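Local coordinates for protein putidaredoxin reductase (Pseudomonas putida, PDB 1Q1R) that probably uses its FAD to pass electrons from NADH to the iron-sulfur protein putidaredoxin, which in turn supplies the cytochrome P450cam monooxygenase, at residues Gly158-Lys170 with Phe329-Val341. Sequence-based numbering, arbitrary orientation.
Sequences GYIGLEVAATAIK and FWSDQYEIGLKMV. With FAD (flavin-adenine dinucleotide), chain C.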
loop_
_atom_site.group_PDB
_atom_site.type_symbol
_atom_site.label_atom_id
_atom_site.label_comp_id
_atom_site.label_asym_id
_atom_site.label_seq_id
_atom_site.Cartn_x
_atom_site.Cartn_y
_atom_site.Cartn_z
ATOM N N GLY A 158 -5.966 -2.222 10.005
ATOM C CA GLY A 158 -6.009 -1.842 8.601
ATOM C C GLY A 158 -6.090 -3.105 7.753
ATOM O O GLY A 158 -6.160 -4.205 8.299
ATOM N N TYR A 159 -6.077 -2.968 6.428
ATOM C CA TYR A 159 -6.165 -4.138 5.555
ATOM C C TYR A 159 -5.054 -5.162 5.791
ATOM O O TYR A 159 -5.303 -6.369 5.765
ATOM C CB TYR A 159 -6.162 -3.726 4.077
ATOM C CG TYR A 159 -7.448 -3.068 3.621
ATOM C CD1 TYR A 159 -7.555 -1.680 3.530
ATOM C CD2 TYR A 159 -8.566 -3.837 3.300
ATOM C CE1 TYR A 159 -8.746 -1.076 3.130
ATOM C CE2 TYR A 159 -9.764 -3.244 2.904
ATOM C CZ TYR A 159 -9.846 -1.863 2.819
ATOM O OH TYR A 159 -11.027 -1.275 2.425
ATOM N N ILE A 160 -3.833 -4.693 6.018
ATOM C CA ILE A 160 -2.732 -5.619 6.250
ATOM C C ILE A 160 -2.939 -6.359 7.569
ATOM O O ILE A 160 -2.690 -7.561 7.657
ATOM C CB ILE A 160 -1.369 -4.894 6.267
ATOM C CG1 ILE A 160 -1.221 -4.027 5.013
ATOM C CG2 ILE A 160 -0.239 -5.912 6.321
ATOM C CD1 ILE A 160 -1.534 -4.749 3.712
ATOM N N GLY A 161 -3.406 -5.648 8.591
ATOM C CA GLY A 161 -3.647 -6.293 9.870
ATOM C C GLY A 161 -4.681 -7.390 9.695
ATOM O O GLY A 161 -4.542 -8.496 10.228
ATOM N N LEU A 162 -5.725 -7.081 8.934
ATOM C CA LEU A 162 -6.789 -8.043 8.665
ATOM C C LEU A 162 -6.271 -9.227 7.843
ATOM O O LEU A 162 -6.668 -10.374 8.067
ATOM C CB LEU A 162 -7.934 -7.355 7.924
ATOM C CG LEU A 162 -8.643 -6.278 8.755
ATOM C CD1 LEU A 162 -9.631 -5.510 7.876
ATOM C CD2 LEU A 162 -9.346 -6.939 9.936
ATOM N N GLU A 163 -5.402 -8.950 6.879
ATOM C CA GLU A 163 -4.841 -10.023 6.059
ATOM C C GLU A 163 -3.932 -10.915 6.904
ATOM O O GLU A 163 -3.872 -12.129 6.703
ATOM C CB GLU A 163 -4.079 -9.435 4.875
ATOM C CG GLU A 163 -5.011 -8.947 3.772
ATOM C CD GLU A 163 -4.270 -8.375 2.590
ATOM O OE1 GLU A 163 -3.032 -8.538 2.529
ATOM O OE2 GLU A 163 -4.927 -7.768 1.717
ATOM N N VAL A 164 -3.228 -10.309 7.854
ATOM C CA VAL A 164 -2.361 -11.072 8.739
ATOM C C VAL A 164 -3.237 -11.976 9.611
ATOM O O VAL A 164 -2.966 -13.167 9.761
ATOM C CB VAL A 164 -1.529 -10.137 9.636
ATOM C CG1 VAL A 164 -0.948 -10.916 10.808
ATOM C CG2 VAL A 164 -0.412 -9.504 8.821
ATOM N N ALA A 165 -4.300 -11.405 10.178
ATOM C CA ALA A 165 -5.217 -12.169 11.023
ATOM C C ALA A 165 -5.827 -13.342 10.258
ATOM O O ALA A 165 -5.899 -14.455 10.778
ATOM C CB ALA A 165 -6.331 -11.256 11.559
ATOM N N ALA A 166 -6.273 -13.093 9.028
ATOM C CA ALA A 166 -6.874 -14.145 8.210
ATOM C C ALA A 166 -5.876 -15.276 7.972
ATOM O O ALA A 166 -6.224 -16.449 8.055
ATOM C CB ALA A 166 -7.341 -13.573 6.873
ATOM N N THR A 167 -4.628 -14.919 7.686
ATOM C CA THR A 167 -3.597 -15.923 7.443
ATOM C C THR A 167 -3.272 -16.704 8.717
ATOM O O THR A 167 -3.097 -17.925 8.671
ATOM C CB THR A 167 -2.313 -15.273 6.888
ATOM O OG1 THR A 167 -2.624 -14.603 5.664
ATOM C CG2 THR A 167 -1.248 -16.332 6.604
ATOM N N ALA A 168 -3.205 -16.010 9.851
ATOM C CA ALA A 168 -2.913 -16.676 11.118
ATOM C C ALA A 168 -4.051 -17.623 11.500
ATOM O O ALA A 168 -3.811 -18.724 11.997
ATOM C CB ALA A 168 -2.695 -15.647 12.225
ATOM N N ILE A 169 -5.289 -17.184 11.279
ATOM C CA ILE A 169 -6.459 -18.006 11.584
ATOM C C ILE A 169 -6.406 -19.312 10.802
ATOM O O ILE A 169 -6.706 -20.384 11.335
ATOM C CB ILE A 169 -7.776 -17.259 11.238
ATOM C CG1 ILE A 169 -8.205 -16.415 12.432
ATOM C CG2 ILE A 169 -8.882 -18.253 10.877
ATOM C CD1 ILE A 169 -8.482 -17.239 13.690
ATOM N N LYS A 170 -6.024 -19.210 9.534
ATOM C CA LYS A 170 -5.922 -20.369 8.662
ATOM C C LYS A 170 -4.835 -21.313 9.191
ATOM O O LYS A 170 -4.913 -22.529 9.008
ATOM C CB LYS A 170 -5.582 -19.917 7.238
ATOM C CG LYS A 170 -5.457 -21.048 6.229
ATOM C CD LYS A 170 -6.809 -21.666 5.903
ATOM C CE LYS A 170 -6.646 -22.894 5.016
ATOM N NZ LYS A 170 -5.832 -22.592 3.808
ATOM N N PHE A 329 -7.118 -0.477 -5.443
ATOM C CA PHE A 329 -6.270 -1.449 -4.775
ATOM C C PHE A 329 -7.137 -2.642 -4.411
ATOM O O PHE A 329 -8.352 -2.623 -4.625
ATOM C CB PHE A 329 -5.598 -0.831 -3.539
ATOM C CG PHE A 329 -6.501 -0.672 -2.355
ATOM C CD1 PHE A 329 -6.582 -1.672 -1.388
ATOM C CD2 PHE A 329 -7.259 0.482 -2.190
ATOM C CE1 PHE A 329 -7.403 -1.522 -0.272
ATOM C CE2 PHE A 329 -8.084 0.643 -1.079
ATOM C CZ PHE A 329 -8.156 -0.363 -0.117
ATOM N N TRP A 330 -6.512 -3.686 -3.888
ATOM C CA TRP A 330 -7.240 -4.885 -3.529
ATOM C C TRP A 330 -6.722 -5.453 -2.220
ATOM O O TRP A 330 -5.692 -5.021 -1.701
ATOM C CB TRP A 330 -7.104 -5.937 -4.640
ATOM C CG TRP A 330 -5.775 -6.673 -4.647
ATOM C CD1 TRP A 330 -5.512 -7.897 -4.095
ATOM C CD2 TRP A 330 -4.544 -6.224 -5.231
ATOM N NE1 TRP A 330 -4.193 -8.239 -4.302
ATOM C CE2 TRP A 330 -3.577 -7.231 -4.995
ATOM C CE3 TRP A 330 -4.164 -5.068 -5.929
ATOM C CZ2 TRP A 330 -2.251 -7.120 -5.438
ATOM C CZ3 TRP A 330 -2.843 -4.958 -6.370
ATOM C CH2 TRP A 330 -1.904 -5.980 -6.120
ATOM N N SER A 331 -7.460 -6.422 -1.696
ATOM C CA SER A 331 -7.108 -7.098 -0.461
ATOM C C SER A 331 -7.635 -8.516 -0.580
ATOM O O SER A 331 -8.698 -8.742 -1.163
ATOM C CB SER A 331 -7.748 -6.396 0.741
ATOM O OG SER A 331 -7.473 -7.088 1.950
ATOM N N ASP A 332 -6.881 -9.471 -0.052
ATOM C CA ASP A 332 -7.285 -10.870 -0.086
ATOM C C ASP A 332 -7.413 -11.343 1.347
ATOM O O ASP A 332 -6.429 -11.376 2.085
ATOM C CB ASP A 332 -6.238 -11.733 -0.797
ATOM C CG ASP A 332 -6.177 -11.476 -2.290
ATOM O OD1 ASP A 332 -5.287 -12.061 -2.951
ATOM O OD2 ASP A 332 -7.016 -10.701 -2.805
ATOM N N GLN A 333 -8.629 -11.699 1.737
ATOM C CA GLN A 333 -8.899 -12.186 3.081
ATOM C C GLN A 333 -9.843 -13.378 2.952
ATOM O O GLN A 333 -10.907 -13.266 2.343
ATOM C CB GLN A 333 -9.549 -11.082 3.917
ATOM C CG GLN A 333 -8.664 -9.854 4.128
ATOM C CD GLN A 333 -9.419 -8.706 4.771
ATOM O OE1 GLN A 333 -10.210 -8.908 5.694
ATOM N NE2 GLN A 333 -9.167 -7.491 4.299
ATOM N N TYR A 334 -9.444 -14.515 3.512
ATOM C CA TYR A 334 -10.251 -15.728 3.449
ATOM C C TYR A 334 -10.733 -16.003 2.024
ATOM O O TYR A 334 -11.913 -16.267 1.799
ATOM C CB TYR A 334 -11.458 -15.620 4.387
ATOM C CG TYR A 334 -11.104 -15.225 5.802
ATOM C CD1 TYR A 334 -11.480 -13.984 6.315
ATOM C CD2 TYR A 334 -10.384 -16.088 6.626
ATOM C CE1 TYR A 334 -11.148 -13.611 7.620
ATOM C CE2 TYR A 334 -10.044 -15.724 7.929
ATOM C CZ TYR A 334 -10.429 -14.488 8.418
ATOM O OH TYR A 334 -10.105 -14.135 9.709
ATOM N N GLU A 335 -9.816 -15.930 1.067
ATOM C CA GLU A 335 -10.128 -16.190 -0.340
ATOM C C GLU A 335 -11.226 -15.301 -0.922
ATOM O O GLU A 335 -11.806 -15.629 -1.956
ATOM C CB GLU A 335 -10.519 -17.660 -0.537
ATOM C CG GLU A 335 -9.401 -18.658 -0.254
ATOM C CD GLU A 335 -9.868 -20.100 -0.361
ATOM O OE1 GLU A 335 -10.298 -20.516 -1.458
ATOM O OE2 GLU A 335 -9.812 -20.823 0.658
ATOM N N ILE A 336 -11.514 -14.187 -0.258
ATOM C CA ILE A 336 -12.533 -13.259 -0.736
ATOM C C ILE A 336 -11.880 -12.199 -1.621
ATOM O O ILE A 336 -10.870 -11.604 -1.247
ATOM C CB ILE A 336 -13.242 -12.560 0.439
ATOM C CG1 ILE A 336 -14.047 -13.584 1.238
ATOM C CG2 ILE A 336 -14.140 -11.445 -0.078
ATOM C CD1 ILE A 336 -14.726 -13.003 2.461
ATOM N N GLY A 337 -12.453 -11.976 -2.798
ATOM C CA GLY A 337 -11.906 -10.987 -3.709
ATOM C C GLY A 337 -12.362 -9.584 -3.363
ATOM O O GLY A 337 -13.459 -9.162 -3.734
ATOM N N LEU A 338 -11.517 -8.858 -2.642
ATOM C CA LEU A 338 -11.831 -7.494 -2.242
ATOM C C LEU A 338 -11.110 -6.508 -3.154
ATOM O O LEU A 338 -9.880 -6.470 -3.189
ATOM C CB LEU A 338 -11.400 -7.277 -0.793
ATOM C CG LEU A 338 -11.995 -8.297 0.189
ATOM C CD1 LEU A 338 -11.249 -8.270 1.516
ATOM C CD2 LEU A 338 -13.467 -7.988 0.385
ATOM N N LYS A 339 -11.878 -5.722 -3.904
ATOM C CA LYS A 339 -11.298 -4.735 -4.807
ATOM C C LYS A 339 -11.960 -3.385 -4.578
ATOM O O LYS A 339 -13.185 -3.261 -4.617
ATOM C CB LYS A 339 -11.461 -5.181 -6.262
ATOM C CG LYS A 339 -10.895 -6.569 -6.526
ATOM C CD LYS A 339 -10.865 -6.910 -8.008
ATOM C CE LYS A 339 -9.760 -6.153 -8.731
ATOM N NZ LYS A 339 -9.688 -6.516 -10.182
ATOM N N MET A 340 -11.135 -2.375 -4.333
ATOM C CA MET A 340 -11.620 -1.034 -4.059
ATOM C C MET A 340 -11.152 -0.039 -5.116
ATOM O O MET A 340 -9.983 -0.043 -5.507
ATOM C CB MET A 340 -11.118 -0.581 -2.682
ATOM C CG MET A 340 -11.518 -1.474 -1.492
ATOM S SD MET A 340 -10.896 -3.197 -1.471
ATOM C CE MET A 340 -12.467 -4.105 -1.333
ATOM N N VAL A 341 -12.066 0.810 -5.582
ATOM C CA VAL A 341 -11.722 1.831 -6.568
ATOM C C VAL A 341 -12.190 3.204 -6.091
ATOM O O VAL A 341 -13.282 3.343 -5.540
ATOM C CB VAL A 341 -12.349 1.539 -7.956
ATOM C CG1 VAL A 341 -13.858 1.407 -7.841
ATOM C CG2 VAL A 341 -11.987 2.653 -8.926
HETATM P PA FAD C . 8.809 0.528 -0.800
HETATM O O1A FAD C . 8.860 0.904 0.633
HETATM O O2A FAD C . 8.307 -0.819 -1.159
HETATM O O5B FAD C . 10.263 0.701 -1.448
HETATM C C5B FAD C . 11.134 1.776 -1.075
HETATM C C4B FAD C . 12.556 1.219 -0.891
HETATM O O4B FAD C . 13.530 2.323 -0.894
HETATM C C3B FAD C . 12.705 0.532 0.475
HETATM O O3B FAD C . 13.555 -0.615 0.335
HETATM C C2B FAD C . 13.407 1.575 1.309
HETATM O O2B FAD C . 14.163 0.954 2.353
HETATM C C1B FAD C . 14.345 2.190 0.290
HETATM N N9A FAD C . 14.951 3.481 0.718
HETATM C C8A FAD C . 14.329 4.498 1.341
HETATM N N7A FAD C . 15.218 5.472 1.578
HETATM C C5A FAD C . 16.395 5.073 1.105
HETATM C C6A FAD C . 17.667 5.648 1.069
HETATM N N6A FAD C . 17.876 6.851 1.600
HETATM N N1A FAD C . 18.690 4.964 0.498
HETATM C C2A FAD C . 18.496 3.747 -0.030
HETATM N N3A FAD C . 17.283 3.177 -0.002
HETATM C C4A FAD C . 16.226 3.817 0.556
HETATM N N1 FAD C . -0.794 -2.817 -2.340
HETATM C C2 FAD C . -1.869 -3.221 -3.142
HETATM O O2 FAD C . -2.237 -2.513 -4.078
HETATM N N3 FAD C . -2.510 -4.444 -2.875
HETATM C C4 FAD C . -2.067 -5.259 -1.807
HETATM O O4 FAD C . -2.608 -6.346 -1.613
HETATM C C4X FAD C . -0.991 -4.850 -1.002
HETATM N N5 FAD C . -0.521 -5.652 -0.003
HETATM C C5X FAD C . 0.567 -5.318 0.750
HETATM C C6 FAD C . 1.035 -6.191 1.754
HETATM C C7 FAD C . 2.177 -5.856 2.517
HETATM C C7M FAD C . 2.647 -6.811 3.630
HETATM C C8 FAD C . 2.861 -4.639 2.266
HETATM C C8M FAD C . 4.121 -4.253 3.055
HETATM C C9 FAD C . 2.392 -3.769 1.265
HETATM C C9A FAD C . 1.248 -4.101 0.507
HETATM N N10 FAD C . 0.769 -3.242 -0.518
HETATM C C10 FAD C . -0.355 -3.627 -1.278
HETATM C "C1'" FAD C . 1.439 -1.933 -0.785
HETATM C "C2'" FAD C . 2.333 -2.026 -2.024
HETATM O "O2'" FAD C . 3.160 -3.190 -1.917
HETATM C "C3'" FAD C . 3.210 -0.768 -2.168
HETATM O "O3'" FAD C . 2.367 0.391 -2.168
HETATM C "C4'" FAD C . 4.020 -0.818 -3.470
HETATM O "O4'" FAD C . 4.853 -1.980 -3.470
HETATM C "C5'" FAD C . 4.907 0.426 -3.652
HETATM O "O5'" FAD C . 6.011 0.450 -2.731
HETATM P P FAD C . 7.204 1.511 -2.977
HETATM O O1P FAD C . 8.152 0.923 -3.947
HETATM O O2P FAD C . 6.587 2.814 -3.313
HETATM O O3P FAD C . 7.902 1.665 -1.519
HETATM O O HOH W 1 -4.313 -5.193 0.542
#
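E163, in the helix that begins within what looks like a Rossmann-type GxGxxG sequence, G158 and G161 among its glycines, reaches with one carboxylate oxygen into the edge strand of the C-terminal antiparallel sheet, joining two domains of the glutathione reductase fold beside the flavin. Its OE2 accepts S331 OG on the anti lone pair (2.6 Å) and D332 N from above the carboxylate plane (3.1 Å). A long, extended acid suits this place because its other oxygen, OE1, binds S49 and forms a salt bridge with K50, which also bonds FAD. S331 is small enough to sit under the helix, and its OG, anti to the backbone N (chi1 177°), is also held by Q333, whose NE2 donates to OG over 2.9 Å, almost straight (172°) and in its own amide plane, while Q333 OE1 goes to H201. A water bridges E163 OE2 and W330 O.

The CB of W330 leaves the strand away from the helix, and the indole lies beside the flavin, whose N3 edge is presented to one indole face, N3 standing 3.3 Å above the ring plane and toward its rim. With an alanine here, the N3 and O2 edge of the flavin would probably lose the indole face it rests against.

Packing flanks this polar centre. Toward the helix start, F329 sets its edge against the face of Y159 in a T-shaped pair, planes at 74°, and M340 adds an oblique Met-aromatic contact. The type I' turn from Q333 to I336 places Y334 so that its ring reaches the helix at A166, which, with no bulk beyond its methyl, allows close approach: its CB lies over the phenol face in a CH-pi contact, 3.7 Å from the Y334 ring centroid.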